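Local coordinates for plasmid pRiA4b Orf3-like domain-containing protein (Methanosarcina mazei, PDB 2I1S), which is of unknown function but belongs to the plasmid pRiA4b ORF-3-like protein family, at residues 18-24 against 134-140; 41-47 against 111-115; 153-157 against 168-172. All coordinates share one frame. Numbering follows the deposited sequence.

Contact 1: residues 18-24 against 134-140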
# COMPACT_ATOMS: atom_id res chain seq x y z
N ILE A 18 12.03 -4.15 1.45
CA ILE A 18 12.36 -4.27 2.88
C ILE A 18 12.11 -5.74 3.28
O ILE A 18 11.06 -6.31 2.94
CB ILE A 18 11.53 -3.27 3.75
CG1 ILE A 18 12.19 -1.89 3.74
CG2 ILE A 18 11.39 -3.72 5.23
CD1 ILE A 18 11.17 -0.83 3.67
N THR A 19 13.10 -6.36 3.95
CA THR A 19 12.92 -7.68 4.53
C THR A 19 13.29 -7.63 6.03
O THR A 19 14.17 -6.85 6.43
CB THR A 19 13.68 -8.81 3.78
OG1 THR A 19 15.06 -8.52 3.80
CG2 THR A 19 13.25 -8.93 2.34
N PRO A 20 12.59 -8.41 6.88
CA PRO A 20 11.35 -9.13 6.57
C PRO A 20 10.27 -8.25 5.92
O PRO A 20 10.26 -7.02 6.08
CB PRO A 20 10.89 -9.60 7.96
CG PRO A 20 12.10 -9.71 8.76
CD PRO A 20 13.05 -8.66 8.26
N GLN A 21 9.34 -8.90 5.23
CA GLN A 21 8.27 -8.23 4.49
C GLN A 21 7.23 -7.46 5.34
O GLN A 21 6.74 -7.94 6.34
CB GLN A 21 7.61 -9.24 3.56
CG GLN A 21 6.55 -8.66 2.68
CD GLN A 21 5.96 -9.70 1.78
OE1 GLN A 21 5.25 -10.60 2.22
NE2 GLN A 21 6.25 -9.59 0.50
N ILE A 22 6.95 -6.22 4.96
CA ILE A 22 5.88 -5.45 5.56
C ILE A 22 4.68 -5.63 4.61
O ILE A 22 4.80 -5.34 3.42
CB ILE A 22 6.24 -3.94 5.66
CG1 ILE A 22 7.56 -3.68 6.43
CG2 ILE A 22 5.08 -3.14 6.22
CD1 ILE A 22 8.06 -2.24 6.27
N TRP A 23 3.56 -6.15 5.12
CA TRP A 23 2.38 -6.41 4.27
C TRP A 23 1.09 -6.26 5.04
O TRP A 23 1.09 -6.29 6.28
CB TRP A 23 2.42 -7.80 3.59
CG TRP A 23 2.42 -8.97 4.59
CD1 TRP A 23 3.52 -9.57 5.14
CD2 TRP A 23 1.28 -9.62 5.18
NE1 TRP A 23 3.15 -10.54 6.00
CE2 TRP A 23 1.78 -10.60 6.07
CE3 TRP A 23 -0.12 -9.44 5.08
CZ2 TRP A 23 0.94 -11.44 6.84
CZ3 TRP A 23 -0.96 -10.28 5.83
CH2 TRP A 23 -0.41 -11.30 6.69
N ARG A 24 0.01 -6.09 4.27
CA ARG A 24 -1.39 -6.02 4.76
C ARG A 24 -2.28 -6.80 3.81
O ARG A 24 -2.04 -6.85 2.59
CB ARG A 24 -1.90 -4.58 4.79
CG ARG A 24 -0.90 -3.60 5.25
CD ARG A 24 -0.79 -3.71 6.72
NE ARG A 24 -0.08 -2.61 7.38
CZ ARG A 24 1.09 -2.75 7.97
NH1 ARG A 24 1.58 -1.75 8.64
NH2 ARG A 24 1.75 -3.89 7.90
N ALA A 134 -5.50 -8.82 8.08
CA ALA A 134 -4.19 -9.28 8.56
C ALA A 134 -3.05 -8.38 8.04
O ALA A 134 -3.18 -7.65 7.05
CB ALA A 134 -3.95 -10.76 8.12
N GLY A 135 -1.92 -8.43 8.72
CA GLY A 135 -0.74 -7.66 8.29
C GLY A 135 0.46 -8.04 9.12
O GLY A 135 0.33 -8.68 10.14
N LYS A 136 1.65 -7.66 8.67
CA LYS A 136 2.84 -7.88 9.49
C LYS A 136 3.70 -6.61 9.37
O LYS A 136 3.84 -6.09 8.27
CB LYS A 136 3.62 -9.07 8.98
CG LYS A 136 4.26 -9.92 10.03
CD LYS A 136 3.26 -10.76 10.77
CE LYS A 136 3.91 -11.43 11.96
NZ LYS A 136 4.35 -12.89 11.74
N ARG A 137 4.23 -6.16 10.51
CA ARG A 137 5.26 -5.14 10.67
C ARG A 137 4.68 -3.74 10.63
O ARG A 137 3.62 -3.52 10.04
CB ARG A 137 6.40 -5.29 9.66
CG ARG A 137 6.99 -6.69 9.61
CD ARG A 137 8.36 -6.67 9.05
NE ARG A 137 9.32 -6.09 9.96
CZ ARG A 137 10.48 -5.54 9.59
NH1 ARG A 137 10.80 -5.48 8.31
NH2 ARG A 137 11.32 -5.07 10.53
N ALA A 138 5.35 -2.80 11.28
CA ALA A 138 5.02 -1.38 11.12
C ALA A 138 5.27 -0.90 9.69
O ALA A 138 6.28 -1.21 9.07
CB ALA A 138 5.84 -0.54 12.12
N ALA A 139 4.32 -0.15 9.15
CA ALA A 139 4.51 0.58 7.91
C ALA A 139 5.69 1.58 7.99
O ALA A 139 6.04 2.09 9.06
CB ALA A 139 3.23 1.29 7.57
N VAL A 140 6.33 1.83 6.85
CA VAL A 140 7.45 2.79 6.86
C VAL A 140 6.86 4.17 7.15
O VAL A 140 5.81 4.53 6.58
CB VAL A 140 8.23 2.78 5.49
CG1 VAL A 140 8.88 1.40 5.23
CG2 VAL A 140 7.32 3.20 4.30
O HOH W 1 13.89 -4.66 8.14
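This is an antiparallel strand pairing at one border of the mixed sheet, where strand 22-29 receives an outermost strand, 131-136. The axes of the short strand segments 22-24 and 134-136 approach to 4.6 Å, with N-to-C directions 173° apart. Trp23 and Lys136 form a hydrogen-bonded pair, Lys136 N to Trp23 O 2.8 Å and Trp23 N to Lys136 O 3.2 Å; Arg24 and Gly135 follow as a non-hydrogen-bonded pair, their CA atoms only 3.9 Å apart. A side chain on Gly135 would collide with Arg24 CD and Trp23 O, so its absence permits this closeness. On the Trp23 side of the sheet, Gly135 CA lies 3.8 Å from the centroid of the six-membered ring of Trp23, over its face, a CH-pi contact. Where the chain leaves strand 131-136, Arg24 and Arg137 bond to backbone carbonyls. Arg24 NH1 and NH2 both donate to Arg137 O (3.0 and 2.9 Å), and Arg24 NH2 also reaches Trp23 O at 3.0 Å. In the reverse direction Arg137 NH1 donates to Pro20 O (2.8 Å), just after a cis peptide bond, while a water bridges Arg137 NH1 and Thr19 O. Ile18 CD1 and Ile22 CD1 pack on Val140 CG1 at 3.6 and 3.9 Å. Glu179 forms a salt bridge with Arg137. Strand 7-15 flanks strand 22-29 on its other edge, and helix 146-157 covers Ile18 and Val140 through Tyr150.

Contact 2: residues 41-47 against 111-115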
# COMPACT_ATOMS: atom_id res chain seq x y z
N ILE A 41 -4.80 1.79 0.45
CA ILE A 41 -3.35 1.79 0.64
C ILE A 41 -2.85 2.85 1.66
O ILE A 41 -2.09 2.51 2.59
CB ILE A 41 -2.56 1.88 -0.74
CG1 ILE A 41 -2.96 0.72 -1.66
CG2 ILE A 41 -1.02 1.83 -0.48
CD1 ILE A 41 -2.36 0.86 -3.12
N GLN A 42 -3.26 4.11 1.49
CA GLN A 42 -2.83 5.14 2.44
C GLN A 42 -3.22 4.78 3.87
O GLN A 42 -2.47 5.05 4.82
CB GLN A 42 -3.41 6.54 2.09
CG GLN A 42 -2.86 7.20 0.83
CD GLN A 42 -1.40 7.51 0.92
OE1 GLN A 42 -0.98 8.32 1.72
NE2 GLN A 42 -0.60 6.89 0.06
N ALA A 43 -4.42 4.20 4.00
CA ALA A 43 -5.02 3.83 5.27
C ALA A 43 -4.28 2.70 5.96
O ALA A 43 -3.92 2.84 7.13
CB ALA A 43 -6.49 3.46 5.08
N VAL A 44 -4.00 1.62 5.23
CA VAL A 44 -3.33 0.43 5.80
C VAL A 44 -1.88 0.67 6.16
O VAL A 44 -1.37 0.03 7.11
CB VAL A 44 -3.48 -0.92 4.97
CG1 VAL A 44 -4.89 -1.29 4.86
CG2 VAL A 44 -2.82 -0.83 3.58
N MET A 45 -1.26 1.61 5.44
CA MET A 45 0.13 2.03 5.66
C MET A 45 0.29 3.20 6.60
O MET A 45 1.41 3.66 6.85
CB MET A 45 0.80 2.35 4.33
CG MET A 45 1.02 1.10 3.42
SD MET A 45 1.65 -0.43 4.15
CE MET A 45 1.38 -1.48 2.74
N ASP A 46 -0.82 3.73 7.10
CA ASP A 46 -0.78 4.89 7.98
C ASP A 46 0.03 6.07 7.36
O ASP A 46 0.80 6.80 8.02
CB ASP A 46 -0.32 4.46 9.38
CG ASP A 46 -0.55 5.52 10.43
OD1 ASP A 46 -1.27 6.51 10.14
OD2 ASP A 46 0.00 5.35 11.56
N TRP A 47 -0.17 6.25 6.05
CA TRP A 47 0.42 7.36 5.33
C TRP A 47 -0.53 8.58 5.35
O TRP A 47 -1.67 8.49 5.77
CB TRP A 47 0.79 6.91 3.91
CG TRP A 47 2.04 6.05 3.84
CD1 TRP A 47 3.09 6.03 4.73
CD2 TRP A 47 2.39 5.11 2.80
NE1 TRP A 47 4.04 5.13 4.32
CE2 TRP A 47 3.64 4.55 3.14
CE3 TRP A 47 1.76 4.69 1.61
CZ2 TRP A 47 4.28 3.58 2.35
CZ3 TRP A 47 2.40 3.70 0.82
CH2 TRP A 47 3.65 3.19 1.18
N TRP A 111 8.47 4.98 -2.53
CA TRP A 111 7.84 3.82 -1.91
C TRP A 111 7.06 3.08 -2.96
O TRP A 111 6.28 3.69 -3.71
CB TRP A 111 6.88 4.22 -0.78
CG TRP A 111 7.52 5.06 0.33
CD1 TRP A 111 7.16 6.31 0.70
CD2 TRP A 111 8.59 4.66 1.21
NE1 TRP A 111 7.96 6.75 1.74
CE2 TRP A 111 8.84 5.75 2.08
CE3 TRP A 111 9.38 3.50 1.34
CZ2 TRP A 111 9.84 5.72 3.09
CZ3 TRP A 111 10.38 3.46 2.33
CH2 TRP A 111 10.59 4.57 3.20
N GLN A 112 7.22 1.76 -2.96
CA GLN A 112 6.49 0.91 -3.91
C GLN A 112 5.76 -0.17 -3.19
O GLN A 112 6.34 -0.92 -2.39
CB GLN A 112 7.45 0.31 -4.92
CG GLN A 112 8.05 1.37 -5.87
CD GLN A 112 9.09 0.79 -6.77
OE1 GLN A 112 9.95 0.04 -6.33
NE2 GLN A 112 9.02 1.12 -8.04
N VAL A 113 4.48 -0.26 -3.48
CA VAL A 113 3.65 -1.29 -2.91
C VAL A 113 3.23 -2.24 -4.03
O VAL A 113 2.70 -1.78 -5.04
CB VAL A 113 2.41 -0.68 -2.24
CG1 VAL A 113 1.50 -1.82 -1.67
CG2 VAL A 113 2.82 0.35 -1.17
N LYS A 114 3.50 -3.54 -3.87
CA LYS A 114 2.98 -4.57 -4.78
C LYS A 114 1.55 -4.85 -4.41
O LYS A 114 1.21 -5.03 -3.22
CB LYS A 114 3.76 -5.87 -4.70
CG LYS A 114 5.13 -5.91 -5.29
CD LYS A 114 5.75 -7.31 -4.98
CE LYS A 114 6.81 -7.80 -6.03
NZ LYS A 114 8.20 -7.40 -5.65
N VAL A 115 0.69 -4.88 -5.40
CA VAL A 115 -0.74 -5.17 -5.14
C VAL A 115 -1.03 -6.46 -5.90
O VAL A 115 -0.83 -6.54 -7.11
CB VAL A 115 -1.69 -4.01 -5.59
CG1 VAL A 115 -3.13 -4.34 -5.22
CG2 VAL A 115 -1.25 -2.65 -5.00
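Residues 41-44 are the last turn of helix 34-44, and residues 111-115 open the extended strand 111-122; the backbones stay well apart, the nearest CA atoms, of Ile41 and Val113, being 8.4 Å from each other. The helix ends in a Schellman motif: Asp46 adopts positive phi (52°), Trp47 N bonds back to Gln42 O at 2.9 Å and Asp46 N to Ala43 O at 3.2 Å. This reversal brings Trp47 round so that its CA-to-CB bond, like those of Ile41 and Met45, points toward the strand. From the strand, Trp111 and Val113 point back, whereas Gln112 between them faces away, as expected of a strand with one face against a helix. Val113 is the central residue: its CG2 lies 3.8 Å from Trp47 CH2, near the plane of the indole, and 4.2 Å from Ile41 CG2, while its CG1 is 4.4 Å from Met45 CE. One end of the interface is formed by Ile41 CD1 and Val115 CG2 at 4.1 Å. At the other, Trp47 CH2 touches Trp111 CB at 3.9 Å; the two indoles are inclined by 25° but slid apart, with 5.3 Å between the Trp47 six-membered and Trp111 five-membered centroids, so they barely overlap. Tyr105 on strand 100-105 also meets the Trp47 ring, whose NE1 bonds to Val140 O. All six touching residues are buried, and the contact's centre lies about 2 Å from that of the chain: this is the hydrophobic core of an alpha+beta fold, with the C-terminal end of helix 34-44 packed on a largely antiparallel sheet.

Contact 3: residues 153-157 against 168-172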
# COMPACT_ATOMS: atom_id res chain seq x y z
N MET A 153 18.01 3.46 9.60
CA MET A 153 17.42 3.72 10.93
C MET A 153 17.24 2.43 11.78
O MET A 153 17.63 2.42 12.93
CB MET A 153 16.10 4.45 10.78
CG MET A 153 16.29 5.95 10.45
SD MET A 153 14.86 7.03 10.52
CE MET A 153 13.70 6.19 9.54
N LEU A 154 16.66 1.36 11.22
CA LEU A 154 16.46 0.10 11.95
C LEU A 154 17.75 -0.55 12.39
O LEU A 154 17.77 -1.20 13.43
CB LEU A 154 15.61 -0.91 11.17
CG LEU A 154 14.17 -0.50 10.81
CD1 LEU A 154 13.45 -1.68 10.23
CD2 LEU A 154 13.44 0.06 12.04
N GLU A 155 18.80 -0.40 11.59
CA GLU A 155 20.15 -0.92 11.90
C GLU A 155 20.74 -0.17 13.10
O GLU A 155 21.22 -0.80 14.05
CB GLU A 155 21.09 -0.84 10.68
CG GLU A 155 20.86 -1.91 9.64
CD GLU A 155 21.11 -3.33 10.18
OE1 GLU A 155 22.28 -3.69 10.45
OE2 GLU A 155 20.13 -4.09 10.31
N VAL A 156 20.70 1.16 13.03
CA VAL A 156 20.97 2.03 14.19
C VAL A 156 20.23 1.58 15.45
O VAL A 156 20.82 1.51 16.53
CB VAL A 156 20.61 3.52 13.89
CG1 VAL A 156 20.52 4.32 15.17
CG2 VAL A 156 21.62 4.15 12.94
N LEU A 157 18.94 1.24 15.33
CA LEU A 157 18.13 0.91 16.51
C LEU A 157 18.66 -0.29 17.31
O LEU A 157 18.47 -0.37 18.54
CB LEU A 157 16.64 0.76 16.13
CG LEU A 157 15.84 2.07 16.06
CD1 LEU A 157 14.33 1.84 15.80
CD2 LEU A 157 16.05 2.96 17.31
N THR A 168 18.08 8.88 16.08
CA THR A 168 17.19 7.97 15.36
C THR A 168 15.92 7.77 16.19
O THR A 168 14.84 7.83 15.65
CB THR A 168 17.90 6.63 15.10
OG1 THR A 168 19.15 6.89 14.46
CG2 THR A 168 17.03 5.64 14.25
N VAL A 169 16.07 7.57 17.50
CA VAL A 169 14.95 7.47 18.45
C VAL A 169 14.08 8.71 18.40
O VAL A 169 12.84 8.59 18.39
CB VAL A 169 15.42 7.17 19.91
CG1 VAL A 169 14.26 7.25 20.91
CG2 VAL A 169 16.08 5.79 19.98
N LEU A 170 14.71 9.89 18.36
CA LEU A 170 14.01 11.16 18.31
C LEU A 170 13.20 11.26 17.01
O LEU A 170 12.04 11.68 17.01
CB LEU A 170 14.98 12.34 18.48
CG LEU A 170 14.35 13.73 18.76
CD1 LEU A 170 13.64 13.84 20.12
CD2 LEU A 170 15.38 14.86 18.62
N TRP A 171 13.83 10.79 15.92
CA TRP A 171 13.29 10.83 14.57
C TRP A 171 12.01 9.96 14.48
O TRP A 171 10.97 10.43 14.00
CB TRP A 171 14.35 10.35 13.54
CG TRP A 171 14.11 10.81 12.13
CD1 TRP A 171 14.84 11.74 11.44
CD2 TRP A 171 13.08 10.35 11.22
NE1 TRP A 171 14.33 11.90 10.17
CE2 TRP A 171 13.25 11.06 10.00
CE3 TRP A 171 12.06 9.39 11.29
CZ2 TRP A 171 12.41 10.87 8.88
CZ3 TRP A 171 11.21 9.20 10.18
CH2 TRP A 171 11.39 9.95 9.00
N LEU A 172 12.10 8.72 14.96
CA LEU A 172 11.03 7.73 14.86
C LEU A 172 10.06 7.80 16.02
O LEU A 172 8.95 7.31 15.92
CB LEU A 172 11.61 6.30 14.71
CG LEU A 172 12.32 5.91 13.40
CD1 LEU A 172 13.11 4.63 13.58
CD2 LEU A 172 11.32 5.76 12.27
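A Met-aromatic contact marks this helix pair: Met153 SD sits 4.1 Å from the centroid of the six-membered ring of Trp171, 26° off the ring normal and therefore over its face. The methyl group shares that face, Met153 CE being 4.2 Å from the same centroid, a CH-pi contact, and it also reaches Leu172 CD2 at 3.6 Å. One methionine thus bridges two successive residues of the opposing helix. The segments belong to helices 146-157 and 165-172, whose local axes cross at -126° and come no nearer than 10.4 Å, a spacing that leaves room for side chains between them. The backbones draw closest at Met153 and Thr168, with CA atoms 6.1 Å apart; there Thr168 CG2 lies 3.5 Å from Met153 O and 3.8 Å from Met153 CB. Further along the first helix, Leu157 CD1 meets Leu172 CD1 at 3.8 Å and Leu157 CD2 meets Val169 CG2 at 3.9 Å. Val156 CG1 comes within 3.0 Å of Thr168 OG1, but that hydroxyl is hydrogen-bonded to Glu164 O, just ahead of helix 165-172, and His162 also touches Val156. Ser144 contacts both Met153 and Trp171, bringing the preceding loop against the pair. With 352 Å² buried and no polar bond between the segments, association here rests on apolar packing and the sulfur-ring contact, which implies a join held by shape and hydrophobic burial rather than by paired charges.

In the fold
From the N terminus, strand 22-29 leads into helix 34-44, so the first halves of contacts 1 and 2 follow in order. Contact 2 closes first, when strand 111-122 returns to pack against the helix end; contact 1 closes afterwards at 134-140, enclosing contact 2 in its larger loop. The two touch directly: Val140 O accepts from Trp47 NE1 and Val44 O from Arg24 NE, both 2.9 Å and probable hydrogen bonds, joining the sheet border to its core. Contact 3 comes later, in series, closing a short local loop between two helices. Its centre is about 17 Å from that of contact 1, with Leu154 packing on Arg137, and it does not touch contact 2.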